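Local coordinates for tryparedoxin II (Crithidia fasciculata, PDB 1I5G), which probably carries reducing equivalents from trypanothione to its protein partners as a thioredoxin-like dithiol-disulfide oxidoreductase, and here holds glutathionylspermidine, at residues A[68-74]-A[91-97]; A[1-6]-A[115-120]; A[123-127]-A[140-144]. The protein carries 1 engineered substitution. All coordinates share one frame. Residue numbers count along the deposited sequence, not the author numbering.

Interaction 1: residues A[68-74]-A[91-97]; sequences ISWDESA and FEDRKGM
Phe91, Met97 and Ser69 lose the most surface here, 80, 66 and 45 Å² of the 356 Å² buried in all. Strand 63-69 ends at Ser69 and continues as an irregular loop, bent at Trp70 and Glu72, to Ser73, the N-cap of helix 74-81; opposite it, Phe91 and Glu92 lead to Asp93, and Asp93 OD1 accepts from Gly96 N at 2.7 Å, capping helix 94-103. In register, the CA atoms of Ile68 and Met97 lie 6.0 Å apart, those of Ala74 and Phe91 6.6 Å. Phe91 (chi1 t) points toward the loop: Ala74 CA sits over one face, 4.0 Å from the ring centroid in a CH-pi contact, while Asp71 O meets the ring edge, 3.7 Å from Phe91 CE1. Met97 (t, m, m) places its CG 3.8 Å from Ile68 CG2, and its SD 3.8 Å from Trp70 CD1 in an oblique Met-aromatic contact. At Ser69, the carbonyl O accepts from Arg94 NH2 at 2.9 Å and weakly from Arg94 NH1 at 3.3 Å. Ser69 OG (chi1 t) accepts from Asp71 N at 2.9 Å, an ST turn, and donates to Asp71 OD2 at 2.6 Å. Water 1 joins Asp71 O to Arg94 NH1. With the side chain of Trp70 about 4 Å from bound glutathionylspermidine at the nearest atoms, this is strand-to-helix packing at the ligand-binding end of a thioredoxin-like sheet.

Interaction 2: residues A[1-6]-A[115-120]; sequences SGLKKF and VEADSG
The two backbones meet at a pair of glycines, Gly2 and Gly120, whose CA atoms are 4.3 Å apart. Residues 1-6 coil through a type I beta turn from Leu3 to Phe6, with Phe6 N donating to Leu3 O at 2.8 Å; ahead of it Lys4 N donates to Ser1 O at 2.6 Å. Residues 115-120 begin as the end of strand 111-116, take helical phi/psi over 117-119, and close with Gly120 N donating to Glu116 O at 2.8 Å. Both glycines have positive phi (40° and 80°), and a CB would clash in either case, on Gly2 with Ala117 O and on Gly120 with Gly2 O. Gly2 CA lies 3.0 Å from Ala117 O in a CA-H...O contact, and Gly2 O is 3.3 Å from Gly120 CA. Direct hydrogen bonds between the segments are absent, and water takes their place. Water 2 joins Gly2 O to Ser119 O, while waters 3 and 4 link Lys5 NZ to Gly120 O and Ser119 O, respectively. Lys5, chi1 p and then t throughout, reaches along Gly120 to place NZ within reach of both waters. On the apolar side, Leu3 (m, t) sets CD2 3.9 Å from Val115 CG1 and CD1 3.8 Å from Ala117 CB. Phe6 (chi1 m) brings CE2 to 4.0 Å from Val115 CG1, with Gly120 O 3.4 Å from Phe6 CE2 at the ring edge. Leu3 also touches Val31, and Phe6 meets Phe104. The N-terminal arm is thus packed on the turn joining antiparallel strands 111-116 and 122-124, a beta-hairpin at one side of the thioredoxin-like sheet.

Interaction 3: residues A[123-127]-A[140-144]; sequences ITTQA and FPWPN
Asn144, the C-terminal residue, turns its side chain (chi1 m, chi2 44°) into Thr125: its OD1 accepts from Thr125 N at 2.9 Å, and its ND2 donates to Thr125 OG1, also at 2.9 Å. The p rotamer of Thr125 holds that hydroxyl in place. The main chain adds a hydrogen bond from Asn144 N to Ile123 O at 3.0 Å, and the CA atoms of Thr124 and Pro143, 4.9 Å apart, set the register. Trp142 O takes two donors, Thr124 OG1 (chi1 t) and Gln126 NE2, each at 2.9 Å; Gln126, chi1 p and chi2 t, points its CA-to-CB bond toward the tail. The strand side is the end of edge strand 122-124, where Ile123 and Thr124 both face Gly114 in a classic beta bulge; the tail lies along this border of the thioredoxin-like sheet, where helix 127-133 begins. The tail has no regular structure: a cis peptide precedes Pro141, and Trp142 adopts left-handed backbone angles (phi 55°, psi 54°). Its indole (chi1 -40°, chi2 -70°) lies against Ala127, with Ala127 CB 3.8 Å from Trp142 CZ3, and also touches Met130 and Val131, while Trp142 NE1 is hydrogen-bonded to Asp134. Ile123 (m, m) brings CG2 to 4.2 Å from Pro141 CB and 4.3 Å from Pro143 CB. Water 5 joins Ile123 O to Asn144 O, and water 6 joins Gln126 NE2 to Pro143 O.

All three contacts are partly buried and reach the same sheet at different places. Interaction 1, with four buried and one exposed of ten touching residues, packs an inner strand against a helix, mixing sulfur and aromatic contacts with a hydrogen bond from an arginine; interactions 2 and 3, each with three exposed residues, join the chain's termini to neighbouring strands, 111-116 and 122-124. Those two touch, Glu116 N lying 3.8 Å from Ile123 CG1, but differ in chemistry: interaction 2 relies on glycine backbone packing, an apolar patch and bridging water, interaction 3 on five hydrogen bonds. Interaction 1, nested in the loop closed by interaction 2, lies across the chain's centre from interaction 3, 24 Å between centres.

Interaction 1: residues A[68-74]-A[91-97]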
ATOM      1  N   ILE A  68      -3.252   2.899   2.244  1.00  2.22           N
ATOM      2  CA  ILE A  68      -3.443   4.341   2.403  1.00  2.60           C
ATOM      3  C   ILE A  68      -4.950   4.509   2.244  1.00  2.15           C
ATOM      4  O   ILE A  68      -5.499   4.426   1.150  1.00  2.53           O
ATOM      5  CB  ILE A  68      -2.626   5.144   1.393  1.00  2.79           C
ATOM      6  CG1 ILE A  68      -1.155   4.737   1.361  1.00  3.53           C
ATOM      7  CG2 ILE A  68      -2.788   6.620   1.754  1.00  3.38           C
ATOM      8  CD1 ILE A  68      -0.450   4.780   2.699  1.00  4.05           C
ATOM      9  N   SER A  69      -5.642   4.739   3.359  1.00  2.29           N
ATOM     10  CA  SER A  69      -7.098   4.600   3.389  1.00  2.37           C
ATOM     11  C   SER A  69      -7.883   5.840   3.059  1.00  3.25           C
ATOM     12  O   SER A  69      -7.688   6.890   3.658  1.00  2.66           O
ATOM     13  CB  SER A  69      -7.509   4.137   4.791  1.00  3.34           C
ATOM     14  OG  SER A  69      -8.904   4.270   5.001  1.00  3.56           O
ATOM     15  N   TRP A  70      -8.806   5.704   2.119  1.00  2.75           N
ATOM     16  CA  TRP A  70      -9.806   6.726   1.886  1.00  3.72           C
ATOM     17  C   TRP A  70     -11.094   6.375   2.607  1.00  4.28           C
ATOM     18  O   TRP A  70     -12.175   6.810   2.204  1.00  3.76           O
ATOM     19  CB  TRP A  70     -10.082   6.879   0.394  1.00  3.20           C
ATOM     20  CG  TRP A  70      -9.067   7.599  -0.435  1.00  2.54           C
ATOM     21  CD1 TRP A  70      -7.798   7.994  -0.109  1.00  2.88           C
ATOM     22  CD2 TRP A  70      -9.266   8.053  -1.785  1.00  2.87           C
ATOM     23  NE1 TRP A  70      -7.196   8.640  -1.161  1.00  3.31           N
ATOM     24  CE2 TRP A  70      -8.083   8.689  -2.202  1.00  3.90           C
ATOM     25  CE3 TRP A  70     -10.332   7.986  -2.690  1.00  3.09           C
ATOM     26  CZ2 TRP A  70      -7.939   9.244  -3.459  1.00  4.53           C
ATOM     27  CZ3 TRP A  70     -10.179   8.537  -3.942  1.00  3.83           C
ATOM     28  CH2 TRP A  70      -8.993   9.167  -4.310  1.00  5.02           C
ATOM     29  N   ASP A  71     -11.067   5.616   3.687  1.00  3.45           N
ATOM     30  CA  ASP A  71     -12.284   5.230   4.379  1.00  4.03           C
ATOM     31  C   ASP A  71     -12.938   6.434   5.046  1.00  5.73           C
ATOM     32  O   ASP A  71     -12.331   7.463   5.340  1.00  6.07           O
ATOM     33  CB  ASP A  71     -11.944   4.139   5.403  1.00  3.84           C
ATOM     34  CG  ASP A  71     -11.734   2.795   4.762  1.00  4.11           C
ATOM     35  OD1 ASP A  71     -12.750   2.199   4.278  1.00  4.89           O
ATOM     36  OD2 ASP A  71     -10.572   2.299   4.700  1.00  4.85           O
ATOM     37  N   GLU A  72     -14.246   6.260   5.268  1.00  8.42           N
ATOM     38  CA  GLU A  72     -15.089   7.363   5.758  1.00 11.69           C
ATOM     39  C   GLU A  72     -14.975   7.632   7.260  1.00 11.09           C
ATOM     40  O   GLU A  72     -15.238   8.738   7.749  1.00 14.30           O
ATOM     41  CB  GLU A  72     -16.561   7.035   5.506  1.00 13.22           C
ATOM     42  CG  GLU A  72     -16.925   6.696   4.070  1.00 15.02           C
ATOM     43  CD  GLU A  72     -18.414   6.537   3.824  1.00 15.95           C
ATOM     44  OE1 GLU A  72     -19.058   7.597   3.627  1.00 18.53           O
ATOM     45  OE2 GLU A  72     -18.901   5.383   3.838  1.00 16.84           O
ATOM     46  N   SER A  73     -14.603   6.628   8.021  1.00  9.57           N
ATOM     47  CA  SER A  73     -14.576   6.736   9.469  1.00  9.44           C
ATOM     48  C   SER A  73     -13.541   5.775  10.009  1.00  8.39           C
ATOM     49  O   SER A  73     -13.082   4.821   9.355  1.00  7.38           O
ATOM     50  CB  SER A  73     -15.907   6.338  10.133  1.00  9.74           C
ATOM     51  OG  SER A  73     -16.180   4.956   9.976  1.00 11.01           O
ATOM     52  N   ALA A  74     -13.177   6.016  11.258  1.00  8.56           N
ATOM     53  CA  ALA A  74     -12.226   5.232  11.997  1.00  7.89           C
ATOM     54  C   ALA A  74     -12.757   3.816  12.085  1.00  7.64           C
ATOM     55  O   ALA A  74     -12.031   2.862  11.966  1.00  6.44           O
ATOM     56  CB  ALA A  74     -12.055   5.785  13.420  1.00  7.99           C
ATOM     57  N   PHE A  91      -4.882   5.332  10.518  1.00  2.69           N
ATOM     58  CA  PHE A  91      -6.000   6.154  10.114  1.00  2.21           C
ATOM     59  C   PHE A  91      -5.951   7.570  10.641  1.00  3.82           C
ATOM     60  O   PHE A  91      -6.301   8.522   9.917  1.00  3.49           O
ATOM     61  CB  PHE A  91      -7.334   5.508  10.475  1.00  2.79           C
ATOM     62  CG  PHE A  91      -8.525   6.250   9.925  1.00  3.69           C
ATOM     63  CD1 PHE A  91      -8.950   6.130   8.614  1.00  4.04           C
ATOM     64  CD2 PHE A  91      -9.231   7.103  10.757  1.00  5.05           C
ATOM     65  CE1 PHE A  91     -10.027   6.817   8.163  1.00  5.08           C
ATOM     66  CE2 PHE A  91     -10.341   7.816  10.303  1.00  5.04           C
ATOM     67  CZ  PHE A  91     -10.678   7.643   9.010  1.00  5.31           C
ATOM     68  N   GLU A  92      -5.548   7.770  11.892  1.00  3.31           N
ATOM     69  CA  GLU A  92      -5.589   9.125  12.444  1.00  4.00           C
ATOM     70  C   GLU A  92      -4.653  10.076  11.739  1.00  4.83           C
ATOM     71  O   GLU A  92      -4.800  11.293  11.854  1.00  5.69           O
ATOM     72  CB  GLU A  92      -5.401   9.117  13.966  1.00  5.00           C
ATOM     73  CG  GLU A  92      -6.528   8.392  14.694  1.00  5.98           C
ATOM     74  CD  GLU A  92      -7.863   9.081  14.584  1.00  6.73           C
ATOM     75  OE1 GLU A  92      -7.965  10.195  15.158  1.00  8.36           O
ATOM     76  OE2 GLU A  92      -8.759   8.497  13.955  1.00  8.54           O
ATOM     77  N   ASP A  93      -3.683   9.559  10.984  1.00  3.56           N
ATOM     78  CA  ASP A  93      -2.802  10.392  10.160  1.00  4.01           C
ATOM     79  C   ASP A  93      -3.495  10.716   8.840  1.00  4.58           C
ATOM     80  O   ASP A  93      -3.134  10.272   7.747  1.00  3.28           O
ATOM     81  CB  ASP A  93      -1.474   9.687   9.874  1.00  4.32           C
ATOM     82  CG  ASP A  93      -0.485  10.570   9.121  1.00  4.63           C
ATOM     83  OD1 ASP A  93      -0.749  11.764   8.852  1.00  5.18           O
ATOM     84  OD2 ASP A  93       0.603  10.044   8.785  1.00  5.51           O
ATOM     85  N   ARG A  94      -4.545  11.515   8.955  1.00  4.34           N
ATOM     86  CA  ARG A  94      -5.280  11.984   7.786  1.00  3.45           C
ATOM     87  C   ARG A  94      -4.443  12.860   6.860  1.00  4.29           C
ATOM     88  O   ARG A  94      -4.434  12.714   5.637  1.00  3.85           O
ATOM     89  CB  ARG A  94      -6.607  12.645   8.199  1.00  3.86           C
ATOM     90  CG  ARG A  94      -7.571  11.717   8.993  1.00  4.93           C
ATOM     91  CD  ARG A  94      -8.385  10.686   8.155  1.00  4.54           C
ATOM     92  NE  ARG A  94      -7.545   9.607   7.655  1.00  4.41           N
ATOM     93  CZ  ARG A  94      -7.806   8.854   6.589  1.00  5.83           C
ATOM     94  NH1 ARG A  94      -8.909   9.047   5.880  1.00  7.27           N
ATOM     95  NH2 ARG A  94      -6.965   7.907   6.230  1.00  5.10           N
ATOM     96  N   LYS A  95      -3.711  13.765   7.483  1.00  4.72           N
ATOM     97  CA  LYS A  95      -2.810  14.645   6.756  1.00  6.00           C
ATOM     98  C   LYS A  95      -1.811  13.837   5.910  1.00  4.74           C
ATOM     99  O   LYS A  95      -1.492  14.189   4.773  1.00  4.78           O
ATOM    100  CB  LYS A  95      -2.046  15.586   7.704  1.00  9.23           C
ATOM    101  CG  LYS A  95      -2.815  16.761   8.311  1.00 12.25           C
ATOM    102  CD  LYS A  95      -1.921  17.693   9.141  1.00 15.56           C
ATOM    103  CE  LYS A  95      -2.725  18.572  10.103  1.00 18.58           C
ATOM    104  NZ  LYS A  95      -1.954  19.507  10.980  1.00 21.76           N
ATOM    105  N   GLY A  96      -1.304  12.733   6.442  1.00  4.91           N
ATOM    106  CA  GLY A  96      -0.337  11.890   5.739  1.00  4.47           C
ATOM    107  C   GLY A  96      -0.959  11.172   4.556  1.00  3.16           C
ATOM    108  O   GLY A  96      -0.353  10.970   3.503  1.00  3.31           O
ATOM    109  N   MET A  97      -2.225  10.775   4.711  1.00  3.53           N
ATOM    110  CA  MET A  97      -2.998  10.227   3.590  1.00  3.92           C
ATOM    111  C   MET A  97      -3.170  11.255   2.472  1.00  4.03           C
ATOM    112  O   MET A  97      -2.994  10.946   1.294  1.00  3.17           O
ATOM    113  CB  MET A  97      -4.350   9.672   4.049  1.00  3.41           C
ATOM    114  CG  MET A  97      -5.285   9.218   2.914  1.00  3.95           C
ATOM    115  SD  MET A  97      -6.226  10.591   2.166  1.00  4.65           S
ATOM    116  CE  MET A  97      -7.389  10.782   3.448  1.00  6.86           C
TER
HETATM  117  O   HOH W   1     -11.474  10.128   6.519  1.00 22.19           O

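Interaction 2: residues A[1-6]-A[115-120]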
ATOM      1  N   SER A   1      16.377   6.094   5.120  1.00 22.66           N
ATOM      2  CA  SER A   1      15.244   5.579   4.300  1.00 22.34           C
ATOM      3  C   SER A   1      14.708   6.675   3.376  1.00 22.60           C
ATOM      4  O   SER A   1      13.860   7.436   3.820  1.00 25.15           O
ATOM      5  CB  SER A   1      14.046   5.213   5.194  1.00 21.67           C
ATOM      6  OG  SER A   1      12.872   4.778   4.504  1.00 18.97           O
ATOM      7  N   GLY A   2      15.141   6.977   2.156  1.00 22.80           N
ATOM      8  CA  GLY A   2      14.401   6.712   0.939  1.00 19.83           C
ATOM      9  C   GLY A   2      12.923   6.985   1.079  1.00 17.08           C
ATOM     10  O   GLY A   2      12.407   7.811   0.343  1.00 17.10           O
ATOM     11  N   LEU A   3      12.229   6.313   1.992  1.00 15.54           N
ATOM     12  CA  LEU A   3      10.798   6.574   2.117  1.00 14.90           C
ATOM     13  C   LEU A   3      10.413   7.663   3.092  1.00 14.99           C
ATOM     14  O   LEU A   3       9.247   8.038   3.155  1.00 13.99           O
ATOM     15  CB  LEU A   3      10.010   5.338   2.543  1.00 15.27           C
ATOM     16  CG  LEU A   3      10.076   4.185   1.550  1.00 15.12           C
ATOM     17  CD1 LEU A   3       9.472   2.998   2.243  1.00 16.51           C
ATOM     18  CD2 LEU A   3       9.382   4.518   0.261  1.00 15.04           C
ATOM     19  N   LYS A   4      11.392   8.152   3.843  1.00 15.13           N
ATOM     20  CA  LYS A   4      11.145   9.143   4.873  1.00 17.34           C
ATOM     21  C   LYS A   4      10.530  10.417   4.363  1.00 16.96           C
ATOM     22  O   LYS A   4       9.987  11.089   5.231  1.00 20.94           O
ATOM     23  CB  LYS A   4      12.388   9.486   5.693  1.00 19.50           C
ATOM     24  CG  LYS A   4      12.277   8.919   7.101  1.00 22.12           C
ATOM     25  CD  LYS A   4      11.393   9.804   7.961  1.00 23.69           C
ATOM     26  CE  LYS A   4      11.554   9.636   9.476  1.00 24.82           C
ATOM     27  NZ  LYS A   4      10.456  10.344  10.211  1.00 25.72           N
ATOM     28  N   LYS A   5      10.584  10.784   3.081  1.00 13.98           N
ATOM     29  CA  LYS A   5       9.952  11.942   2.437  1.00 13.40           C
ATOM     30  C   LYS A   5       8.458  11.669   2.181  1.00 12.23           C
ATOM     31  O   LYS A   5       7.778  12.621   1.814  1.00 12.40           O
ATOM     32  CB  LYS A   5      10.626  12.350   1.101  1.00 13.74           C
ATOM     33  CG  LYS A   5      10.557  11.346  -0.072  1.00 14.62           C
ATOM     34  CD  LYS A   5      11.195  11.826  -1.379  1.00 15.20           C
ATOM     35  CE  LYS A   5      11.165  10.866  -2.585  1.00 16.04           C
ATOM     36  NZ  LYS A   5      11.606  11.534  -3.851  1.00 17.18           N
ATOM     37  N   PHE A   6       8.022  10.421   2.350  1.00 12.36           N
ATOM     38  CA  PHE A   6       6.631   9.977   2.189  1.00 12.17           C
ATOM     39  C   PHE A   6       5.890   9.749   3.526  1.00 11.41           C
ATOM     40  O   PHE A   6       4.683   9.468   3.524  1.00 11.21           O
ATOM     41  CB  PHE A   6       6.582   8.712   1.320  1.00 13.19           C
ATOM     42  CG  PHE A   6       7.072   8.891  -0.086  1.00 14.24           C
ATOM     43  CD1 PHE A   6       6.626   9.922  -0.888  1.00 14.56           C
ATOM     44  CD2 PHE A   6       8.008   8.024  -0.620  1.00 15.35           C
ATOM     45  CE1 PHE A   6       7.068  10.111  -2.195  1.00 15.66           C
ATOM     46  CE2 PHE A   6       8.463   8.197  -1.923  1.00 15.33           C
ATOM     47  CZ  PHE A   6       8.001   9.232  -2.710  1.00 15.82           C
ATOM     48  N   VAL A 115       7.069   1.808  -5.099  1.00  2.71           N
ATOM     49  CA  VAL A 115       8.223   2.660  -4.876  1.00  3.57           C
ATOM     50  C   VAL A 115       9.410   1.869  -4.359  1.00  3.72           C
ATOM     51  O   VAL A 115       9.243   0.920  -3.594  1.00  4.46           O
ATOM     52  CB  VAL A 115       7.845   3.725  -3.852  1.00  5.88           C
ATOM     53  CG1 VAL A 115       8.976   4.633  -3.568  1.00  7.90           C
ATOM     54  CG2 VAL A 115       6.587   4.500  -4.274  1.00  5.83           C
ATOM     55  N   GLU A 116      10.628   2.196  -4.769  1.00  3.83           N
ATOM     56  CA  GLU A 116      11.828   1.580  -4.219  1.00  4.77           C
ATOM     57  C   GLU A 116      12.095   2.248  -2.872  1.00  4.49           C
ATOM     58  O   GLU A 116      12.298   3.457  -2.774  1.00  3.96           O
ATOM     59  CB  GLU A 116      13.024   1.813  -5.157  1.00  5.66           C
ATOM     60  CG  GLU A 116      14.315   1.159  -4.694  1.00  6.65           C
ATOM     61  CD  GLU A 116      15.574   1.510  -5.444  1.00  9.17           C
ATOM     62  OE1 GLU A 116      15.600   2.474  -6.210  1.00 10.30           O
ATOM     63  OE2 GLU A 116      16.557   0.778  -5.215  1.00 11.68           O
ATOM     64  N   ALA A 117      12.130   1.481  -1.784  1.00  4.08           N
ATOM     65  CA  ALA A 117      12.292   2.024  -0.434  1.00  3.40           C
ATOM     66  C   ALA A 117      13.602   2.789  -0.302  1.00  4.55           C
ATOM     67  O   ALA A 117      13.583   3.844   0.303  1.00  5.46           O
ATOM     68  CB  ALA A 117      12.225   0.925   0.607  1.00  3.49           C
ATOM     69  N   ASP A 118      14.689   2.285  -0.853  1.00  4.28           N
ATOM     70  CA  ASP A 118      15.991   2.864  -0.515  1.00  5.15           C
ATOM     71  C   ASP A 118      16.201   4.195  -1.213  1.00  6.67           C
ATOM     72  O   ASP A 118      16.869   5.051  -0.657  1.00  8.26           O
ATOM     73  CB  ASP A 118      17.105   1.873  -0.828  1.00  5.80           C
ATOM     74  CG  ASP A 118      17.138   0.697   0.127  1.00  5.26           C
ATOM     75  OD1 ASP A 118      16.386   0.687   1.118  1.00  6.52           O
ATOM     76  OD2 ASP A 118      17.930  -0.231  -0.117  1.00  6.48           O
ATOM     77  N   SER A 119      15.666   4.407  -2.412  1.00  6.38           N
ATOM     78  CA  SER A 119      15.819   5.666  -3.135  1.00  5.90           C
ATOM     79  C   SER A 119      14.612   6.562  -2.990  1.00  6.25           C
ATOM     80  O   SER A 119      14.732   7.784  -3.105  1.00  8.24           O
ATOM     81  CB  SER A 119      16.032   5.385  -4.612  1.00  6.69           C
ATOM     82  OG  SER A 119      14.878   4.758  -5.172  1.00  5.72           O
ATOM     83  N   GLY A 120      13.439   5.996  -2.750  1.00  5.56           N
ATOM     84  CA  GLY A 120      12.197   6.730  -2.783  1.00  5.90           C
ATOM     85  C   GLY A 120      11.698   6.929  -4.192  1.00  5.48           C
ATOM     86  O   GLY A 120      10.752   7.684  -4.385  1.00  6.98           O
TER
HETATM   87  O   HOH W   2      14.531   9.546  -0.467  1.00 27.14           O
HETATM   88  O   HOH W   3      10.326   9.879  -5.950  1.00 14.66           O
HETATM   89  O   HOH W   4      13.628   9.773  -5.236  1.00 17.01           O

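Interaction 3: residues A[123-127]-A[140-144]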
ATOM      1  N   ILE A 123       8.490   3.413  -9.020  1.00  3.79           N
ATOM      2  CA  ILE A 123       8.828   2.414 -10.018  1.00  5.45           C
ATOM      3  C   ILE A 123       7.634   2.124 -10.926  1.00  6.11           C
ATOM      4  O   ILE A 123       7.766   1.983 -12.138  1.00  6.01           O
ATOM      5  CB  ILE A 123       9.200   1.113  -9.282  1.00  8.12           C
ATOM      6  CG1 ILE A 123      10.476   1.283  -8.440  1.00  9.26           C
ATOM      7  CG2 ILE A 123       9.371  -0.041 -10.276  1.00  8.92           C
ATOM      8  CD1 ILE A 123      11.608   1.894  -9.188  1.00 10.19           C
ATOM      9  N   THR A 124       6.445   2.035 -10.354  1.00  4.93           N
ATOM     10  CA  THR A 124       5.246   1.652 -11.106  1.00  6.16           C
ATOM     11  C   THR A 124       4.032   2.338 -10.604  1.00  4.93           C
ATOM     12  O   THR A 124       3.811   2.437  -9.402  1.00  4.64           O
ATOM     13  CB  THR A 124       5.109   0.119 -11.142  1.00  6.03           C
ATOM     14  OG1 THR A 124       4.011  -0.275 -11.975  1.00  7.41           O
ATOM     15  CG2 THR A 124       4.869  -0.447  -9.761  1.00  6.39           C
ATOM     16  N   THR A 125       3.174   2.809 -11.500  1.00  6.32           N
ATOM     17  CA  THR A 125       1.865   3.318 -11.107  1.00  7.01           C
ATOM     18  C   THR A 125       0.731   2.432 -11.604  1.00  6.29           C
ATOM     19  O   THR A 125      -0.437   2.749 -11.357  1.00  7.87           O
ATOM     20  CB  THR A 125       1.558   4.687 -11.708  1.00  7.68           C
ATOM     21  OG1 THR A 125       1.528   4.579 -13.138  1.00  9.92           O
ATOM     22  CG2 THR A 125       2.577   5.735 -11.335  1.00  8.35           C
ATOM     23  N   GLN A 126       1.090   1.339 -12.265  1.00  7.60           N
ATOM     24  CA  GLN A 126       0.122   0.436 -12.896  1.00  7.68           C
ATOM     25  C   GLN A 126      -0.061  -0.894 -12.193  1.00  6.68           C
ATOM     26  O   GLN A 126      -0.540  -1.860 -12.792  1.00  6.30           O
ATOM     27  CB  GLN A 126       0.599   0.134 -14.332  1.00  9.46           C
ATOM     28  CG  GLN A 126       1.965  -0.567 -14.528  1.00 11.57           C
ATOM     29  CD  GLN A 126       2.465  -0.760 -15.960  1.00 12.07           C
ATOM     30  OE1 GLN A 126       1.683  -0.934 -16.877  1.00 12.62           O
ATOM     31  NE2 GLN A 126       3.791  -0.720 -16.138  1.00 13.47           N
ATOM     32  N   ALA A 127       0.297  -1.005 -10.914  1.00  5.48           N
ATOM     33  CA  ALA A 127       0.273  -2.269 -10.253  1.00  4.91           C
ATOM     34  C   ALA A 127      -1.139  -2.778 -10.034  1.00  4.60           C
ATOM     35  O   ALA A 127      -1.330  -3.983  -9.933  1.00  5.41           O
ATOM     36  CB  ALA A 127       1.077  -2.182  -8.956  1.00  4.63           C
ATOM     37  N   PHE A 140       6.851  -8.706 -12.836  1.00  4.46           N
ATOM     38  CA  PHE A 140       6.979  -7.842 -11.639  1.00  5.70           C
ATOM     39  C   PHE A 140       8.375  -7.221 -11.617  1.00  6.68           C
ATOM     40  O   PHE A 140       9.356  -7.929 -11.955  1.00  9.10           O
ATOM     41  CB  PHE A 140       6.885  -8.736 -10.400  1.00  6.49           C
ATOM     42  CG  PHE A 140       7.086  -7.991  -9.105  1.00  5.84           C
ATOM     43  CD1 PHE A 140       8.357  -7.786  -8.571  1.00  7.37           C
ATOM     44  CD2 PHE A 140       5.995  -7.490  -8.422  1.00  6.82           C
ATOM     45  CE1 PHE A 140       8.485  -7.093  -7.373  1.00  7.88           C
ATOM     46  CE2 PHE A 140       6.141  -6.801  -7.233  1.00  8.01           C
ATOM     47  CZ  PHE A 140       7.376  -6.608  -6.724  1.00  7.82           C
ATOM     48  N   PRO A 141       8.545  -5.951 -11.237  1.00  6.09           N
ATOM     49  CA  PRO A 141       7.537  -5.003 -10.724  1.00  6.26           C
ATOM     50  C   PRO A 141       6.881  -4.074 -11.747  1.00  5.43           C
ATOM     51  O   PRO A 141       6.386  -3.011 -11.397  1.00  5.10           O
ATOM     52  CB  PRO A 141       8.370  -4.122  -9.796  1.00  7.94           C
ATOM     53  CG  PRO A 141       9.749  -4.337 -10.200  1.00  8.66           C
ATOM     54  CD  PRO A 141       9.887  -5.338 -11.309  1.00  8.12           C
ATOM     55  N   TRP A 142       6.864  -4.479 -12.999  1.00  4.66           N
ATOM     56  CA  TRP A 142       6.143  -3.752 -14.025  1.00  5.42           C
ATOM     57  C   TRP A 142       6.561  -2.288 -14.119  1.00  5.58           C
ATOM     58  O   TRP A 142       5.734  -1.382 -14.069  1.00  5.74           O
ATOM     59  CB  TRP A 142       4.646  -3.891 -13.805  1.00  5.57           C
ATOM     60  CG  TRP A 142       4.163  -5.221 -13.385  1.00  4.51           C
ATOM     61  CD1 TRP A 142       4.118  -6.387 -14.124  1.00  4.34           C
ATOM     62  CD2 TRP A 142       3.660  -5.558 -12.092  1.00  4.08           C
ATOM     63  NE1 TRP A 142       3.601  -7.395 -13.347  1.00  5.03           N
ATOM     64  CE2 TRP A 142       3.296  -6.913 -12.102  1.00  3.93           C
ATOM     65  CE3 TRP A 142       3.445  -4.821 -10.930  1.00  4.42           C
ATOM     66  CZ2 TRP A 142       2.737  -7.548 -10.992  1.00  4.34           C
ATOM     67  CZ3 TRP A 142       2.901  -5.429  -9.850  1.00  5.50           C
ATOM     68  CH2 TRP A 142       2.557  -6.772  -9.868  1.00  4.98           C
ATOM     69  N   PRO A 143       7.849  -2.032 -14.278  1.00  6.72           N
ATOM     70  CA  PRO A 143       8.266  -0.631 -14.247  1.00  7.22           C
ATOM     71  C   PRO A 143       7.600   0.158 -15.369  1.00  7.89           C
ATOM     72  O   PRO A 143       7.536  -0.272 -16.527  1.00  9.42           O
ATOM     73  CB  PRO A 143       9.765  -0.701 -14.494  1.00  7.57           C
ATOM     74  CG  PRO A 143       9.968  -2.019 -15.186  1.00  7.62           C
ATOM     75  CD  PRO A 143       8.963  -2.965 -14.521  1.00  7.41           C
ATOM     76  N   ASN A 144       7.104   1.334 -15.022  1.00  7.46           N
ATOM     77  CA  ASN A 144       6.639   2.330 -15.994  1.00  9.57           C
ATOM     78  C   ASN A 144       7.959   2.845 -16.578  1.00 10.26           C
ATOM     79  O   ASN A 144       9.132   2.766 -16.186  1.00 10.00           O
ATOM     80  CB  ASN A 144       5.960   3.529 -15.311  1.00  9.72           C
ATOM     81  CG  ASN A 144       4.539   3.289 -14.799  1.00 10.55           C
ATOM     82  OD1 ASN A 144       4.161   2.288 -14.174  1.00  8.09           O
ATOM     83  ND2 ASN A 144       3.708   4.307 -15.050  1.00 12.21           N
ATOM     84  OXT ASN A 144       7.813   3.467 -17.633  1.00 12.24           O
TER
HETATM   85  O   HOH W   5      10.113   2.687 -13.516  1.00  8.01           O
HETATM   86  O   HOH W   6       5.444  -0.819 -18.688  1.00 24.36           O